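Local coordinates for protein putative deoxyribonuclease yjjV (Escherichia coli, PDB 1ZZM) that is a TatD-type member of the metal-dependent hydrolases that binds two divalent metal cations per subunit and probably hydrolyses ester bonds, perhaps those of DNA, at residues Ile98-Phe103 with Pro107-Gln112; Arg136-Leu141 with Glu167-Leu172; Cys10-Pro15 with Gly19-Ser24; Arg48-Ala53 with Arg87-Val92. All coordinates share one frame; numbering follows the deposited sequence.

Contact 1. Residues Ile98-Phe103 with Pro107-Gln112; sequences IGLDLF and PQFERQ
The ring of Phe109 receives Leu102 on one face and Leu100 at its edge. Leu102 CD2 sits over the face, 3.7 Å from the ring centroid and displaced toward the rim above CG and CD1, a CH-pi contact. Leu100 CB lies in the plane of the ring, 4.0 Å from Phe109 CE1, so the two leucines meet the phenylalanine from directions roughly perpendicular to each other. Phe109 can serve both because its CG stands anti to the backbone N (chi1 -159°), which swings the ring back toward the strand. Pro107 CG adds a further apolar touch on Leu102 CD2.

The second flat group is the carboxamide of Gln112, which pairs with the backbone of Asp101 much as another strand would. Its OE1 takes the Asp101 N-H at 2.8 Å on a lone pair, in the carbonyl plane, while NE2 gives one proton to Asp101 O at 2.8 Å and the other to Pro107 O at 2.8 Å. Both acceptors lie close to the amide plane, and three bonds thus fix the rotation of the buried amide. Asp101 itself forms an Asx turn, OD1 accepting from Phe103 N, while OD2 bonds to the metal ligand His133 and forms a salt bridge with Arg135.

The contact belongs to a beta-alpha-beta unit of the TIM-barrel fold: it closes the turn from strand 95-101 into helix 109-125, with strand 130-135 hydrogen-bonded alongside and helix 138-148 reaching Leu100 through Leu141 and Phe109 through Lys140.

Contact 2. Residues Arg136-Leu141 with Glu167-Leu172; sequences RTHDKL and ERFVQL
Phe169 reaches from helix 163-171 toward the first turn of helix 138-148, its CB directed at the opposing segment and its CG anti to the carbonyl carbon (chi1 -77°). Beyond CB the outer end of the ring points in between His138 and Leu141. On one flank CE2 comes to 3.9 Å from His138 CD2, and the edge of the phenylalanine is turned toward the imidazole face in an offset edge-to-face pair, with planes 83° apart and centroids separated by 5.6 Å. On the other flank CE1 approaches Leu141 CG and CD2. The tip, CZ, is 4.0 Å from Leu141 CD2 and also touches the backbone, 3.5 Å from His138 O.

Such packing is that of neighbouring helices on the outside of a TIM barrel, each following its own parallel strand; Ile176 of strand 175-178 also touches Phe169, and Phe159 stacks on His138.

Nearer the surface the chemistry turns polar. Arg168, extended from CG to NE, brings its guanidinium beside Asp139, yet NH1 remains 4.3 Å from Asp139 OD1, too far apart for a salt bridge. Two waters span the separation: one lies between Asp139 OD1 and Arg168 NH1, accepting from the latter, the other donates to Asp139 O and accepts from Arg168 NH2 at 2.6 Å. Asp139 OD1 is additionally bonded by Gln165 NE2.

Contact 3. Residues Cys10-Pro15 with Gly19-Ser24; sequences CHFDFP and GDEEAS. With ZN (zinc ion), chain B.
Phe12 and Glu21 cross at a slant, with the phenyl and carboxylate planes 69° apart. Glu21 CB and CG rest against the ring at Phe12 CE2, CG at 3.8 Å from it. At the neighbouring outer atom of the ring, Ser24 CB approaches Phe12 CZ at 3.6 Å, one helical turn on from Glu21, and Glu21 O lies near the ring plane at its edge. The phenyl is delivered there by a chi1 of -156°, which carries CG opposite the backbone N and out toward helix 21-30.

Glu21 bends at chi2 (79°), turning its carboxylate back toward Gly19 at the start of the helix, where OE2 accepts from Gly19 N at 3.0 Å from above the carboxylate plane. A water donates to both Glu21 OE2 and Phe12 O, tying the two segments through solvent. Ser24 OG is bonded to Asp20 O, which also takes the Ser24 N-H.

Next to Phe12 in the chain, His11 points the other way and binds a zinc ion through NE2 at 2.0 Å, in a site completed by a water, His9 and Glu97, with Asp207 also part of it. The HxH pair after the first strand is a hallmark of the metal-dependent hydrolase barrel, whose metal centre this loop helps to build.

Contact 4. Residues Arg48-Ala53 with Arg87-Val92; sequences RVLALA and RRPAKV
Ala53, Leu50 and Lys91 carry most of the buried surface where helix 46-55 meets the connection from helix 75-87 into the strand at 92-93, on the outer layer of helices of this TIM-barrel protein. Ala53 directs its methyl toward the connection, and its CB stands 4.1 Å from Lys91 CB; consistent with the small side chain, the backbones come close, Ala53 CA and Lys91 CA being 6.1 Å apart.

Leu50, one turn earlier on the helix, uses its two methyls as a fork. CD1 and CD2 both rest on the ring of Pro89, CD2 at 3.7 Å from Pro89 CG, and CD2 also presses on Val92 CG2 at 3.4 Å, tighter than an ordinary van der Waals contact. The leucine thus fills the angle between the proline and the valine, crossing each at a slant, while Leu63 of strand 59-63 touches it as well. Val92 in turn is buried at the point where the connection enters the strand.

Lys91 takes a different route. From a CB facing the helix its chain runs on until CD already lies 3.3 Å from Ala53 O, and the bend at chi3 (83°) turns CE and NZ round to that oxygen. The ammonium group is shared by several carbonyls, since Gln57 O and Leu59 O accept from it too, and Tyr60 offers its ring in a cation-pi contact. Toward the helix, Lys91 NZ donates to Ala53 O at 2.8 Å, in the carbonyl plane and with a C=O...N angle of 151°.

Contacts 2 and 3 are the more buried and contacts 1 and 4 only partly so, though all lie about 15 to 17 Å from the chain centre. Contacts 1 and 2 touch directly, Leu102 packing on Thr137 and Arg136, Phe103 on Arg136, and helix 138-148 serves both. Contacts 3 and 4 meet through the salt bridge of Asp13 with Arg48, so that helix 46-55 lies against the metal-binding loop. Contacts 2 and 3 are on opposite sides of the centre. The chemistry differs: amide-to-backbone bonds in contact 1, buried ring packing with water-bridged charges at the rim in contact 2, a phenyl on aliphatic groups beside a zinc-binding histidine in contact 3, and a lysine-to-carbonyl bond in contact 4.

Contact 1. Residues Ile98-Phe103 with Pro107-Gln112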
# COMPACT_ATOMS: atom_id res chain seq x y z
N ILE A 98 -5.09 -5.32 -3.83
CA ILE A 98 -5.79 -5.75 -5.05
C ILE A 98 -5.16 -4.90 -6.14
O ILE A 98 -4.44 -3.95 -5.83
CB ILE A 98 -7.29 -5.47 -4.99
CG1 ILE A 98 -7.54 -3.96 -4.99
CG2 ILE A 98 -7.88 -6.13 -3.76
CD1 ILE A 98 -9.01 -3.61 -4.77
N GLY A 99 -5.38 -5.26 -7.40
CA GLY A 99 -4.81 -4.47 -8.46
C GLY A 99 -4.52 -5.30 -9.70
O GLY A 99 -5.15 -6.33 -9.94
N LEU A 100 -3.58 -4.80 -10.50
CA LEU A 100 -3.20 -5.41 -11.75
C LEU A 100 -1.69 -5.46 -11.88
O LEU A 100 -0.97 -4.63 -11.31
CB LEU A 100 -3.74 -4.59 -12.91
CG LEU A 100 -5.24 -4.27 -12.83
CD1 LEU A 100 -5.49 -3.16 -13.79
CD2 LEU A 100 -6.12 -5.50 -13.11
N ASP A 101 -1.19 -6.40 -12.68
CA ASP A 101 0.26 -6.51 -12.82
C ASP A 101 0.51 -7.21 -14.15
O ASP A 101 0.14 -8.38 -14.30
CB ASP A 101 0.77 -7.35 -11.65
CG ASP A 101 2.28 -7.46 -11.60
OD1 ASP A 101 2.89 -7.54 -12.68
OD2 ASP A 101 2.86 -7.46 -10.49
N LEU A 102 1.15 -6.54 -15.11
CA LEU A 102 1.36 -7.16 -16.41
C LEU A 102 2.68 -7.89 -16.55
O LEU A 102 3.13 -8.15 -17.67
CB LEU A 102 1.22 -6.12 -17.53
CG LEU A 102 -0.23 -5.87 -18.00
CD1 LEU A 102 -0.23 -4.73 -19.01
CD2 LEU A 102 -0.85 -7.13 -18.59
N PHE A 103 3.29 -8.24 -15.44
CA PHE A 103 4.55 -8.96 -15.49
C PHE A 103 4.27 -10.44 -15.78
O PHE A 103 3.30 -11.01 -15.27
CB PHE A 103 5.28 -8.87 -14.15
CG PHE A 103 6.69 -9.35 -14.22
CD1 PHE A 103 7.67 -8.55 -14.81
CD2 PHE A 103 7.03 -10.62 -13.79
CE1 PHE A 103 8.97 -9.02 -14.97
CE2 PHE A 103 8.33 -11.11 -13.93
CZ PHE A 103 9.30 -10.31 -14.53
N PRO A 107 0.08 -13.09 -17.97
CA PRO A 107 -0.52 -12.49 -16.79
C PRO A 107 -2.04 -12.72 -16.63
O PRO A 107 -2.60 -12.38 -15.59
CB PRO A 107 -0.16 -11.02 -16.95
CG PRO A 107 -0.23 -10.83 -18.43
CD PRO A 107 0.47 -12.06 -18.95
N GLN A 108 -2.69 -13.31 -17.62
CA GLN A 108 -4.14 -13.56 -17.53
C GLN A 108 -4.82 -12.23 -17.16
O GLN A 108 -5.59 -12.13 -16.20
CB GLN A 108 -4.42 -14.62 -16.48
CG GLN A 108 -3.92 -16.01 -16.89
CD GLN A 108 -4.12 -17.04 -15.81
OE1 GLN A 108 -5.25 -17.28 -15.36
NE2 GLN A 108 -3.04 -17.69 -15.40
N PHE A 109 -4.50 -11.21 -17.94
CA PHE A 109 -5.00 -9.85 -17.71
C PHE A 109 -6.51 -9.66 -17.65
O PHE A 109 -6.99 -8.87 -16.84
CB PHE A 109 -4.36 -8.91 -18.75
CG PHE A 109 -4.35 -7.46 -18.35
CD1 PHE A 109 -4.04 -7.08 -17.06
CD2 PHE A 109 -4.66 -6.47 -19.29
CE1 PHE A 109 -4.04 -5.72 -16.69
CE2 PHE A 109 -4.65 -5.11 -18.94
CZ PHE A 109 -4.34 -4.74 -17.63
N GLU A 110 -7.26 -10.34 -18.51
CA GLU A 110 -8.73 -10.21 -18.45
C GLU A 110 -9.25 -10.72 -17.11
O GLU A 110 -10.11 -10.07 -16.49
CB GLU A 110 -9.42 -10.98 -19.60
CG GLU A 110 -9.19 -10.38 -20.98
CD GLU A 110 -9.95 -9.07 -21.21
OE1 GLU A 110 -11.03 -8.88 -20.60
OE2 GLU A 110 -9.47 -8.23 -21.99
N ARG A 111 -8.78 -11.89 -16.67
CA ARG A 111 -9.22 -12.39 -15.37
C ARG A 111 -8.75 -11.45 -14.26
O ARG A 111 -9.46 -11.27 -13.28
CB ARG A 111 -8.72 -13.80 -15.06
CG ARG A 111 -9.19 -14.27 -13.67
CD ARG A 111 -9.20 -15.78 -13.54
NE ARG A 111 -9.51 -16.25 -12.18
CZ ARG A 111 -10.72 -16.24 -11.62
NH1 ARG A 111 -11.77 -15.78 -12.29
NH2 ARG A 111 -10.88 -16.75 -10.40
N GLN A 112 -7.55 -10.87 -14.38
CA GLN A 112 -7.10 -9.93 -13.34
C GLN A 112 -8.09 -8.79 -13.21
O GLN A 112 -8.40 -8.32 -12.09
CB GLN A 112 -5.75 -9.28 -13.67
CG GLN A 112 -4.54 -10.20 -13.52
CD GLN A 112 -3.25 -9.40 -13.58
OE1 GLN A 112 -3.17 -8.29 -13.05
NE2 GLN A 112 -2.22 -9.97 -14.21
O HOH W 1 -6.56 -8.77 -10.06

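Contact 2. Residues Arg136-Leu141 with Glu167-Leu172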
# COMPACT_ATOMS: atom_id res chain seq x y z
N ARG A 136 2.95 -1.65 -14.58
CA ARG A 136 2.81 -1.55 -16.03
C ARG A 136 1.35 -1.57 -16.45
O ARG A 136 1.03 -1.89 -17.59
CB ARG A 136 3.54 -2.72 -16.70
CG ARG A 136 5.06 -2.62 -16.63
CD ARG A 136 5.74 -3.85 -17.25
NE ARG A 136 7.18 -3.66 -17.41
CZ ARG A 136 8.11 -4.53 -17.02
NH1 ARG A 136 7.76 -5.69 -16.45
NH2 ARG A 136 9.40 -4.25 -17.21
N THR A 137 0.47 -1.20 -15.53
CA THR A 137 -0.98 -1.21 -15.74
C THR A 137 -1.64 0.09 -15.28
O THR A 137 -2.85 0.13 -15.04
CB THR A 137 -1.61 -2.37 -14.91
OG1 THR A 137 -1.16 -2.25 -13.55
CG2 THR A 137 -1.15 -3.72 -15.43
N HIS A 138 -0.86 1.17 -15.18
CA HIS A 138 -1.48 2.42 -14.66
C HIS A 138 -2.67 2.97 -15.45
O HIS A 138 -3.66 3.40 -14.86
CB HIS A 138 -0.42 3.51 -14.52
CG HIS A 138 0.60 3.21 -13.47
ND1 HIS A 138 1.89 3.69 -13.51
CD2 HIS A 138 0.54 2.41 -12.38
CE1 HIS A 138 2.58 3.19 -12.50
NE2 HIS A 138 1.78 2.41 -11.80
N ASP A 139 -2.56 2.98 -16.78
CA ASP A 139 -3.62 3.50 -17.62
C ASP A 139 -4.90 2.67 -17.47
O ASP A 139 -5.98 3.21 -17.28
CB ASP A 139 -3.17 3.50 -19.09
CG ASP A 139 -1.98 4.43 -19.33
OD1 ASP A 139 -1.64 5.28 -18.47
OD2 ASP A 139 -1.37 4.32 -20.41
N LYS A 140 -4.77 1.35 -17.54
CA LYS A 140 -5.92 0.46 -17.40
C LYS A 140 -6.52 0.57 -16.01
O LYS A 140 -7.74 0.65 -15.87
CB LYS A 140 -5.51 -0.99 -17.67
CG LYS A 140 -5.45 -1.33 -19.16
CD LYS A 140 -6.87 -1.26 -19.76
CE LYS A 140 -6.91 -1.81 -21.18
NZ LYS A 140 -8.26 -1.57 -21.79
N LEU A 141 -5.67 0.62 -14.99
CA LEU A 141 -6.18 0.71 -13.62
C LEU A 141 -6.96 2.01 -13.48
O LEU A 141 -8.06 2.02 -12.94
CB LEU A 141 -5.03 0.68 -12.60
CG LEU A 141 -5.50 0.89 -11.16
CD1 LEU A 141 -6.51 -0.21 -10.79
CD2 LEU A 141 -4.31 0.88 -10.20
N GLU A 167 -0.71 12.08 -11.83
CA GLU A 167 -1.72 13.14 -11.77
C GLU A 167 -3.11 12.61 -12.07
O GLU A 167 -4.08 13.03 -11.45
CB GLU A 167 -1.37 14.29 -12.72
CG GLU A 167 -0.03 14.95 -12.40
CD GLU A 167 0.23 16.18 -13.26
OE1 GLU A 167 -0.14 16.16 -14.46
OE2 GLU A 167 0.81 17.16 -12.75
N ARG A 168 -3.22 11.67 -13.01
CA ARG A 168 -4.54 11.10 -13.31
C ARG A 168 -5.10 10.39 -12.08
O ARG A 168 -6.29 10.46 -11.82
CB ARG A 168 -4.47 10.12 -14.47
CG ARG A 168 -5.84 9.58 -14.90
CD ARG A 168 -5.62 8.66 -16.10
NE ARG A 168 -6.83 8.05 -16.63
CZ ARG A 168 -6.83 7.15 -17.61
NH1 ARG A 168 -5.68 6.77 -18.15
NH2 ARG A 168 -7.97 6.60 -18.02
N PHE A 169 -4.25 9.69 -11.34
CA PHE A 169 -4.74 9.00 -10.13
C PHE A 169 -5.16 10.05 -9.09
O PHE A 169 -6.20 9.93 -8.44
CB PHE A 169 -3.64 8.13 -9.53
CG PHE A 169 -3.40 6.83 -10.26
CD1 PHE A 169 -4.48 6.02 -10.67
CD2 PHE A 169 -2.10 6.39 -10.53
CE1 PHE A 169 -4.25 4.82 -11.31
CE2 PHE A 169 -1.87 5.17 -11.17
CZ PHE A 169 -2.95 4.39 -11.57
N VAL A 170 -4.35 11.08 -8.94
CA VAL A 170 -4.63 12.13 -7.95
C VAL A 170 -5.94 12.85 -8.31
O VAL A 170 -6.75 13.17 -7.42
CB VAL A 170 -3.45 13.15 -7.91
CG1 VAL A 170 -3.78 14.34 -7.01
CG2 VAL A 170 -2.20 12.45 -7.36
N GLN A 171 -6.15 13.08 -9.60
CA GLN A 171 -7.36 13.76 -10.05
C GLN A 171 -8.60 12.87 -9.86
O GLN A 171 -9.72 13.39 -9.78
CB GLN A 171 -7.16 14.25 -11.50
CG GLN A 171 -6.07 15.36 -11.52
CD GLN A 171 -5.51 15.74 -12.90
OE1 GLN A 171 -5.71 15.03 -13.90
NE2 GLN A 171 -4.77 16.85 -12.94
N LEU A 172 -8.40 11.56 -9.74
CA LEU A 172 -9.52 10.65 -9.46
C LEU A 172 -9.73 10.55 -7.93
O LEU A 172 -10.61 9.82 -7.47
CB LEU A 172 -9.26 9.26 -10.07
CG LEU A 172 -9.37 9.30 -11.59
CD1 LEU A 172 -8.95 7.93 -12.19
CD2 LEU A 172 -10.82 9.63 -11.93
O HOH W 2 -3.09 6.92 -17.06
O HOH W 3 -6.83 4.90 -19.69

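Contact 3. Residues Cys10-Pro15 with Gly19-Ser24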
# COMPACT_ATOMS: atom_id res chain seq x y z
N CYS A 10 3.14 -2.78 4.36
CA CYS A 10 4.20 -3.71 4.74
C CYS A 10 3.61 -5.10 4.86
O CYS A 10 2.64 -5.31 5.61
CB CYS A 10 4.84 -3.28 6.07
SG CYS A 10 6.14 -4.46 6.64
N HIS A 11 4.19 -6.07 4.14
CA HIS A 11 3.71 -7.45 4.19
C HIS A 11 4.34 -8.10 5.41
O HIS A 11 5.19 -8.99 5.31
CB HIS A 11 4.10 -8.16 2.89
CG HIS A 11 3.36 -7.64 1.70
ND1 HIS A 11 2.06 -7.99 1.43
CD2 HIS A 11 3.69 -6.71 0.77
CE1 HIS A 11 1.61 -7.30 0.40
NE2 HIS A 11 2.58 -6.51 -0.01
N PHE A 12 3.89 -7.64 6.56
CA PHE A 12 4.43 -8.07 7.85
C PHE A 12 4.13 -9.50 8.27
O PHE A 12 4.63 -9.95 9.30
CB PHE A 12 3.89 -7.11 8.90
CG PHE A 12 4.74 -7.02 10.14
CD1 PHE A 12 5.94 -6.33 10.12
CD2 PHE A 12 4.31 -7.60 11.34
CE1 PHE A 12 6.73 -6.21 11.28
CE2 PHE A 12 5.08 -7.49 12.51
CZ PHE A 12 6.29 -6.80 12.48
N ASP A 13 3.30 -10.22 7.50
CA ASP A 13 2.98 -11.61 7.81
C ASP A 13 3.92 -12.57 7.08
O ASP A 13 3.80 -13.79 7.21
CB ASP A 13 1.52 -11.94 7.46
CG ASP A 13 1.16 -11.61 6.01
OD1 ASP A 13 1.56 -10.53 5.51
OD2 ASP A 13 0.46 -12.43 5.40
N PHE A 14 4.83 -12.02 6.30
CA PHE A 14 5.82 -12.83 5.58
C PHE A 14 7.19 -12.73 6.26
O PHE A 14 7.42 -11.85 7.10
CB PHE A 14 6.00 -12.33 4.15
CG PHE A 14 4.89 -12.70 3.22
CD1 PHE A 14 3.66 -12.01 3.24
CD2 PHE A 14 5.05 -13.76 2.32
CE1 PHE A 14 2.61 -12.38 2.36
CE2 PHE A 14 4.02 -14.13 1.45
CZ PHE A 14 2.79 -13.45 1.47
N PRO A 15 8.15 -13.59 5.85
CA PRO A 15 9.51 -13.58 6.40
C PRO A 15 10.15 -12.27 5.92
O PRO A 15 9.87 -11.81 4.81
CB PRO A 15 10.19 -14.78 5.71
CG PRO A 15 9.04 -15.69 5.31
CD PRO A 15 7.97 -14.69 4.87
N GLY A 19 7.17 -14.61 13.03
CA GLY A 19 7.88 -15.26 14.12
C GLY A 19 8.88 -14.37 14.82
O GLY A 19 9.53 -14.79 15.79
N ASP A 20 9.05 -13.14 14.33
CA ASP A 20 9.99 -12.19 14.93
C ASP A 20 9.30 -10.84 15.05
O ASP A 20 9.94 -9.80 14.96
CB ASP A 20 11.25 -12.06 14.04
CG ASP A 20 12.35 -11.20 14.69
OD1 ASP A 20 12.58 -11.36 15.91
OD2 ASP A 20 13.01 -10.39 13.99
N GLU A 21 7.98 -10.89 15.24
CA GLU A 21 7.14 -9.69 15.34
C GLU A 21 7.57 -8.70 16.42
O GLU A 21 7.61 -7.52 16.16
CB GLU A 21 5.67 -10.06 15.57
CG GLU A 21 4.95 -10.80 14.43
CD GLU A 21 5.27 -12.30 14.36
OE1 GLU A 21 6.04 -12.80 15.22
OE2 GLU A 21 4.74 -12.96 13.45
N GLU A 22 7.91 -9.18 17.61
CA GLU A 22 8.31 -8.29 18.70
C GLU A 22 9.51 -7.43 18.37
O GLU A 22 9.46 -6.20 18.48
CB GLU A 22 8.60 -9.09 19.98
CG GLU A 22 8.89 -8.21 21.20
CD GLU A 22 9.02 -9.00 22.50
OE1 GLU A 22 10.08 -9.60 22.76
OE2 GLU A 22 8.04 -9.01 23.27
N ALA A 23 10.60 -8.08 17.97
CA ALA A 23 11.82 -7.38 17.62
C ALA A 23 11.59 -6.47 16.43
O ALA A 23 12.09 -5.36 16.40
CB ALA A 23 12.94 -8.39 17.29
N SER A 24 10.84 -6.96 15.43
CA SER A 24 10.58 -6.17 14.23
C SER A 24 9.78 -4.90 14.54
O SER A 24 10.09 -3.83 14.03
CB SER A 24 9.84 -7.03 13.19
OG SER A 24 10.67 -8.11 12.81
ZN ZN B . 2.36 -5.18 -1.50
O HOH W 4 4.02 -11.99 11.08
O HOH W 5 2.94 -5.75 -3.35

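Contact 4. Residues Arg48-Ala53 with Arg87-Val92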
# COMPACT_ATOMS: atom_id res chain seq x y z
N ARG A 48 -4.13 -14.99 9.38
CA ARG A 48 -2.90 -14.49 9.99
C ARG A 48 -2.76 -12.95 9.95
O ARG A 48 -2.14 -12.35 10.85
CB ARG A 48 -1.71 -15.18 9.34
CG ARG A 48 -1.33 -14.71 7.94
CD ARG A 48 -0.21 -15.65 7.40
NE ARG A 48 0.43 -15.10 6.20
CZ ARG A 48 1.39 -15.71 5.53
NH1 ARG A 48 1.83 -16.90 5.93
NH2 ARG A 48 1.97 -15.10 4.51
N VAL A 49 -3.32 -12.31 8.92
CA VAL A 49 -3.26 -10.86 8.83
C VAL A 49 -4.24 -10.28 9.86
O VAL A 49 -3.91 -9.33 10.57
CB VAL A 49 -3.59 -10.39 7.38
CG1 VAL A 49 -3.78 -8.82 7.30
CG2 VAL A 49 -2.44 -10.79 6.48
N LEU A 50 -5.41 -10.89 9.98
CA LEU A 50 -6.39 -10.41 10.96
C LEU A 50 -5.81 -10.60 12.36
O LEU A 50 -5.99 -9.75 13.23
CB LEU A 50 -7.72 -11.15 10.85
CG LEU A 50 -8.62 -10.82 9.64
CD1 LEU A 50 -10.00 -11.42 9.87
CD2 LEU A 50 -8.78 -9.31 9.48
N ALA A 51 -5.14 -11.73 12.60
CA ALA A 51 -4.56 -11.99 13.93
C ALA A 51 -3.50 -10.93 14.25
O ALA A 51 -3.44 -10.47 15.38
CB ALA A 51 -3.92 -13.38 14.00
N LEU A 52 -2.68 -10.55 13.27
CA LEU A 52 -1.68 -9.52 13.50
C LEU A 52 -2.36 -8.23 13.94
O LEU A 52 -1.95 -7.61 14.93
CB LEU A 52 -0.87 -9.23 12.21
CG LEU A 52 0.22 -10.22 11.80
CD1 LEU A 52 0.90 -9.76 10.48
CD2 LEU A 52 1.23 -10.26 12.97
N ALA A 53 -3.41 -7.83 13.22
CA ALA A 53 -4.08 -6.57 13.56
C ALA A 53 -4.79 -6.65 14.91
O ALA A 53 -4.84 -5.66 15.64
CB ALA A 53 -5.10 -6.19 12.46
N ARG A 87 -18.20 -9.15 8.65
CA ARG A 87 -17.99 -9.23 10.08
C ARG A 87 -17.20 -8.04 10.61
O ARG A 87 -17.11 -7.84 11.83
CB ARG A 87 -17.29 -10.54 10.43
CG ARG A 87 -18.25 -11.73 10.37
CD ARG A 87 -17.51 -13.04 10.20
NE ARG A 87 -16.64 -13.32 11.33
CZ ARG A 87 -17.06 -13.69 12.54
NH1 ARG A 87 -18.36 -13.82 12.80
NH2 ARG A 87 -16.16 -13.92 13.49
N ARG A 88 -16.65 -7.25 9.68
CA ARG A 88 -15.85 -6.05 9.95
C ARG A 88 -14.89 -6.09 11.13
O ARG A 88 -15.16 -5.53 12.17
CB ARG A 88 -16.77 -4.83 10.07
CG ARG A 88 -17.82 -4.92 11.13
CD ARG A 88 -18.86 -3.85 10.88
NE ARG A 88 -18.31 -2.50 10.92
CZ ARG A 88 -18.82 -1.47 10.24
NH1 ARG A 88 -19.88 -1.65 9.47
NH2 ARG A 88 -18.28 -0.26 10.35
N PRO A 89 -13.75 -6.75 10.96
CA PRO A 89 -12.74 -6.86 12.02
C PRO A 89 -12.38 -5.59 12.77
O PRO A 89 -11.87 -5.67 13.89
CB PRO A 89 -11.55 -7.46 11.29
CG PRO A 89 -12.23 -8.42 10.33
CD PRO A 89 -13.37 -7.55 9.78
N ALA A 90 -12.61 -4.42 12.15
CA ALA A 90 -12.36 -3.10 12.79
C ALA A 90 -11.01 -2.42 12.61
O ALA A 90 -10.96 -1.21 12.35
CB ALA A 90 -12.65 -3.16 14.22
N LYS A 91 -9.92 -3.16 12.84
CA LYS A 91 -8.62 -2.58 12.56
C LYS A 91 -8.35 -2.91 11.10
O LYS A 91 -7.25 -2.71 10.60
CB LYS A 91 -7.54 -3.12 13.50
CG LYS A 91 -7.63 -2.41 14.86
CD LYS A 91 -6.58 -2.88 15.83
CE LYS A 91 -5.27 -2.15 15.58
NZ LYS A 91 -4.19 -3.00 16.20
N VAL A 92 -9.39 -3.41 10.43
CA VAL A 92 -9.28 -3.67 8.99
C VAL A 92 -9.66 -2.31 8.42
O VAL A 92 -10.78 -1.82 8.65
CB VAL A 92 -10.26 -4.75 8.51
CG1 VAL A 92 -10.55 -4.58 7.04
CG2 VAL A 92 -9.65 -6.12 8.75